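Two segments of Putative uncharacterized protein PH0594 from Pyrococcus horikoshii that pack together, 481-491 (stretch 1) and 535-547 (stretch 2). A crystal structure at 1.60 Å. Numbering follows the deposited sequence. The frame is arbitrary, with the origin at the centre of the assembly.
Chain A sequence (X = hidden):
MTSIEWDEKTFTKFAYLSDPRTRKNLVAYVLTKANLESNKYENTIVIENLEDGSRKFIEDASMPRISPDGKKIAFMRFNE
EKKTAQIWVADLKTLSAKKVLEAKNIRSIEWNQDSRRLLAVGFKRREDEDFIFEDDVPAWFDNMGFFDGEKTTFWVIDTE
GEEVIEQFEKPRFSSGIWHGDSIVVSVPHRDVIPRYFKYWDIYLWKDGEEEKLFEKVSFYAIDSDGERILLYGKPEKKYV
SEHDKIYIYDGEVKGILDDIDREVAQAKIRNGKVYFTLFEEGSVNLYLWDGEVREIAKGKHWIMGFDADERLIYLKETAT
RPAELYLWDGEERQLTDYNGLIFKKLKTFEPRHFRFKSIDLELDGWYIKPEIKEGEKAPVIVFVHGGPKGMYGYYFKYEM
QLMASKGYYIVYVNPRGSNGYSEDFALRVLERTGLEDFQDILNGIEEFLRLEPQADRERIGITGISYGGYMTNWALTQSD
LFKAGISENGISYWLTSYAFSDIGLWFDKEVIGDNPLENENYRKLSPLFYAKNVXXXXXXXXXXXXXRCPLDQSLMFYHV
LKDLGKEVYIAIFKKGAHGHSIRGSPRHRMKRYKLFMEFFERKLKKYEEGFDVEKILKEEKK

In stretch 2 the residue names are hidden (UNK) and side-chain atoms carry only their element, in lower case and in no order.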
# COMPACT_ATOMS: atom_id res chain seq x y z
N LEU A 481 -43.40 10.78 -39.72
CA LEU A 481 -42.46 10.30 -40.69
C LEU A 481 -41.44 9.30 -40.15
O LEU A 481 -41.05 8.41 -40.84
CB LEU A 481 -41.71 11.52 -41.31
CG LEU A 481 -40.70 11.27 -42.44
CD1 LEU A 481 -41.40 10.55 -43.61
CD2 LEU A 481 -40.09 12.65 -42.83
N PHE A 482 -41.01 9.47 -38.90
CA PHE A 482 -39.85 8.76 -38.36
C PHE A 482 -40.19 7.47 -37.65
O PHE A 482 -41.21 7.36 -36.97
CB PHE A 482 -39.07 9.67 -37.42
CG PHE A 482 -38.69 10.97 -38.06
CD1 PHE A 482 -39.46 12.10 -37.91
CD2 PHE A 482 -37.60 11.03 -38.89
CE1 PHE A 482 -39.19 13.27 -38.53
CE2 PHE A 482 -37.35 12.22 -39.54
CZ PHE A 482 -38.11 13.33 -39.39
N LYS A 483 -39.34 6.47 -37.88
CA LYS A 483 -39.58 5.10 -37.37
C LYS A 483 -38.85 4.84 -36.02
O LYS A 483 -39.13 3.88 -35.34
CB LYS A 483 -39.16 4.12 -38.39
CG LYS A 483 -40.10 4.14 -39.61
CD LYS A 483 -41.58 3.96 -39.26
CE LYS A 483 -42.41 3.71 -40.54
NZ LYS A 483 -42.37 4.94 -41.40
N ALA A 484 -37.86 5.66 -35.71
CA ALA A 484 -36.98 5.57 -34.54
C ALA A 484 -36.30 6.87 -34.32
O ALA A 484 -36.00 7.58 -35.25
CB ALA A 484 -35.92 4.48 -34.76
N GLY A 485 -35.95 7.14 -33.08
CA GLY A 485 -35.19 8.28 -32.68
C GLY A 485 -34.13 7.99 -31.65
O GLY A 485 -34.32 7.06 -30.80
N ILE A 486 -33.02 8.72 -31.71
CA ILE A 486 -32.00 8.74 -30.64
C ILE A 486 -31.81 10.16 -30.26
O ILE A 486 -31.24 10.96 -31.04
CB ILE A 486 -30.68 8.02 -31.00
CG1 ILE A 486 -30.94 6.55 -31.45
CG2 ILE A 486 -29.73 8.14 -29.78
CD1 ILE A 486 -29.63 5.77 -31.67
N SER A 487 -32.27 10.53 -29.07
CA SER A 487 -32.16 11.93 -28.59
C SER A 487 -31.15 11.98 -27.46
O SER A 487 -31.28 11.27 -26.47
CB SER A 487 -33.52 12.35 -28.05
OG SER A 487 -33.47 13.53 -27.24
N GLU A 488 -30.17 12.85 -27.56
CA GLU A 488 -29.04 12.87 -26.59
C GLU A 488 -28.89 14.26 -26.00
O GLU A 488 -28.91 15.27 -26.68
CB GLU A 488 -27.74 12.49 -27.24
CG GLU A 488 -27.82 11.35 -28.20
CD GLU A 488 -26.47 10.82 -28.56
OE1 GLU A 488 -25.61 10.80 -27.63
OE2 GLU A 488 -26.25 10.50 -29.79
N ASN A 489 -28.82 14.30 -24.66
CA ASN A 489 -28.44 15.50 -23.95
C ASN A 489 -29.27 16.70 -24.46
O ASN A 489 -28.74 17.79 -24.72
CB ASN A 489 -26.94 15.76 -24.03
CG ASN A 489 -26.13 14.70 -23.35
OD1 ASN A 489 -25.97 13.57 -23.94
ND2 ASN A 489 -25.64 14.99 -22.14
N GLY A 490 -30.58 16.45 -24.60
CA GLY A 490 -31.52 17.32 -25.30
C GLY A 490 -32.30 18.30 -24.45
O GLY A 490 -31.95 18.54 -23.36
N ILE A 491 -33.32 18.86 -25.02
CA ILE A 491 -34.36 19.58 -24.32
C ILE A 491 -35.71 19.00 -24.63
O ILE A 491 -36.05 18.78 -25.76
CB ILE A 491 -34.33 21.10 -24.73
CG1 ILE A 491 -32.98 21.74 -24.48
CG2 ILE A 491 -35.46 21.85 -23.99
CD1 ILE A 491 -32.13 21.88 -25.79
N UNK A 535 -45.05 7.87 -31.44
CA UNK A 535 -45.38 6.52 -31.89
C UNK A 535 -44.12 5.70 -32.19
O UNK A 535 -44.22 4.51 -32.37
c UNK A 535 -49.05 8.67 -34.54
n UNK A 535 -48.32 9.97 -34.21
c UNK A 535 -48.24 7.38 -34.42
c UNK A 535 -47.54 7.27 -33.06
c UNK A 535 -46.21 6.59 -33.18
N UNK A 536 -42.96 6.33 -32.33
CA UNK A 536 -41.74 5.63 -32.71
C UNK A 536 -40.90 5.32 -31.51
O UNK A 536 -40.80 6.15 -30.61
c UNK A 536 -40.90 6.54 -33.66
N UNK A 537 -40.25 4.17 -31.49
CA UNK A 537 -39.31 3.90 -30.37
C UNK A 537 -38.20 4.93 -30.26
O UNK A 537 -37.65 5.39 -31.30
c UNK A 537 -40.32 3.06 -32.44
c UNK A 537 -39.14 2.27 -32.09
c UNK A 537 -38.72 2.53 -30.68
N UNK A 538 -37.91 5.28 -29.03
CA UNK A 538 -36.96 6.36 -28.73
C UNK A 538 -35.94 5.88 -27.68
O UNK A 538 -36.26 5.30 -26.68
c UNK A 538 -36.85 8.71 -27.66
c UNK A 538 -36.01 9.42 -28.78
c UNK A 538 -37.72 7.56 -28.19
c UNK A 538 -37.81 9.72 -26.97
N UNK A 539 -34.68 6.15 -27.95
CA UNK A 539 -33.57 6.00 -26.99
C UNK A 539 -33.16 7.36 -26.60
O UNK A 539 -32.79 8.22 -27.47
c UNK A 539 -32.37 5.27 -27.62
c UNK A 539 -30.02 4.56 -27.58
c UNK A 539 -31.37 4.41 -25.37
c UNK A 539 -31.15 5.17 -26.71
N UNK A 540 -33.21 7.61 -25.31
CA UNK A 540 -32.69 8.83 -24.68
C UNK A 540 -31.33 8.54 -24.08
O UNK A 540 -31.11 7.50 -23.41
c UNK A 540 -36.09 9.89 -23.10
c UNK A 540 -33.67 9.36 -23.59
c UNK A 540 -34.93 9.98 -24.16
c UNK A 540 -34.63 11.45 -24.65
N UNK A 541 -30.33 9.41 -24.40
CA UNK A 541 -29.00 9.29 -23.83
C UNK A 541 -28.76 10.56 -23.08
O UNK A 541 -28.98 11.67 -23.63
c UNK A 541 -28.13 7.80 -25.66
c UNK A 541 -27.95 9.12 -24.96
c UNK A 541 -27.29 7.47 -26.90
c UNK A 541 -26.53 9.18 -24.32
N UNK A 542 -28.21 10.44 -21.87
CA UNK A 542 -27.86 11.60 -21.07
C UNK A 542 -26.63 11.29 -20.26
O UNK A 542 -26.15 10.17 -20.24
n UNK A 542 -29.87 14.31 -20.84
n UNK A 542 -28.76 15.70 -19.55
c UNK A 542 -28.98 12.03 -20.15
c UNK A 542 -29.71 15.60 -20.49
c UNK A 542 -28.36 14.43 -19.17
c UNK A 542 -29.06 13.54 -20.01
N UNK A 543 -25.95 12.34 -19.75
CA UNK A 543 -24.81 12.15 -18.91
C UNK A 543 -24.93 12.99 -17.69
O UNK A 543 -25.52 14.08 -17.71
o UNK A 543 -23.64 13.85 -20.18
c UNK A 543 -23.56 12.55 -19.67
N UNK A 544 -24.40 12.51 -16.60
CA UNK A 544 -24.68 13.13 -15.25
C UNK A 544 -23.97 14.43 -14.96
O UNK A 544 -24.29 15.10 -13.99
c UNK A 544 -24.42 12.20 -14.09
c UNK A 544 -25.48 11.08 -13.96
c UNK A 544 -25.15 10.14 -12.74
c UNK A 544 -26.90 11.65 -13.81
N UNK A 545 -22.99 14.80 -15.79
CA UNK A 545 -22.27 16.05 -15.54
C UNK A 545 -22.62 17.08 -16.60
O UNK A 545 -21.89 18.09 -16.78
c UNK A 545 -18.90 14.46 -14.33
c UNK A 545 -20.74 15.80 -15.40
o UNK A 545 -18.23 14.86 -13.39
c UNK A 545 -20.39 14.84 -14.29
o UNK A 545 -18.40 13.85 -15.29
N UNK A 546 -23.67 16.82 -17.38
CA UNK A 546 -24.14 17.80 -18.37
C UNK A 546 -24.98 18.90 -17.67
O UNK A 546 -26.10 18.63 -17.16
c UNK A 546 -25.01 17.17 -19.46
o UNK A 546 -25.24 19.43 -20.33
o UNK A 546 -25.72 17.76 -21.67
c UNK A 546 -25.39 18.20 -20.53
N UNK A 547 -24.37 20.06 -17.47
CA UNK A 547 -25.09 21.19 -16.85
C UNK A 547 -25.67 22.16 -17.86
O UNK A 547 -26.39 23.13 -17.49
c UNK A 547 -22.55 19.01 -13.08
c UNK A 547 -21.78 19.98 -13.62
c UNK A 547 -24.24 21.89 -15.83
c UNK A 547 -24.43 19.89 -14.27
c UNK A 547 -23.88 18.93 -13.39
c UNK A 547 -23.65 20.88 -14.81
o UNK A 547 -21.94 18.06 -12.24
c UNK A 547 -22.30 20.91 -14.49

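Position 535 carries four carbons in a row ending in a nitrogen and touches nothing on stretch 1; this is Lys535, an exposed chain suited to solvent. Position 536 has a single carbon, CB, which points toward stretch 1 and lies 3.4 Å from Phe482 O: Ala536, small enough to sit against that backbone. At 537 three carbons close a ring onto the backbone N, so the residue is Pro537. Its CD lies 3.2 Å from Lys483 O, and although its nitrogen has no hydrogen to give, its O accepts from Gly485 N at 3.0 Å.

Position 538 has four carbons forked at the second, the pattern of leucine. Leu538 sends CD1 to 3.9 Å from Ser487 CB, filling room beside Gly485, where a CB would come tightly within 3.4 Å of that methyl. Position 539 has the same fork and is Leu539, on the face shared with Ile486; its CD2 lies 4.2 Å from Ile486 CG2. Position 540 repeats it again: Leu540, whose CD2 approaches Ser487 OG to 3.5 Å on the other face. At 541 four carbons fork at the first, one arm two carbons long, which defines Ile541. Its CD1 packs 3.8 Å from Ile486 CG2, and the branched chain suits a buried strand.

Position 542 has one carbon, then a five-membered ring of three carbons and two nitrogens: His542. Asn489 ND2 lies over one face of this ring, and both ring nitrogens find hydrogen-bonding partners outside the two stretches. Position 543 has one carbon and one oxygen, Ser543; its short hydroxyl lets OG accept from Asn489 ND2 at 3.0 Å. Position 544, four carbons forked at the second, is Leu544, and 545, three carbons with two oxygens on the third, is Glu545; both point away, within a type I turn. Position 546 has two carbons, the second carrying two oxygens: Asp546, pointing toward stretch 1, with OD2 accepting from Asn489 ND2 at 2.8 Å. Position 547, a carbon and a six-carbon ring bearing an oxygen, is Tyr547, out of reach.

The contact is a parallel pairing of strands. Gly485 and Ser487 each use N and O to bond the backbone of stretch 2, and the ladder ends with Asn489 N to Ile541 O at 2.8 Å. Ile486, Leu539 and Ile541 form an apolar cluster on one face. Beyond the ladder, the Asn489 amide binds Ser543 and Asp546, tying the first and last residues of the turn to stretch 1.

Stretch 2 535-547: KAPLLLIHSLEDY
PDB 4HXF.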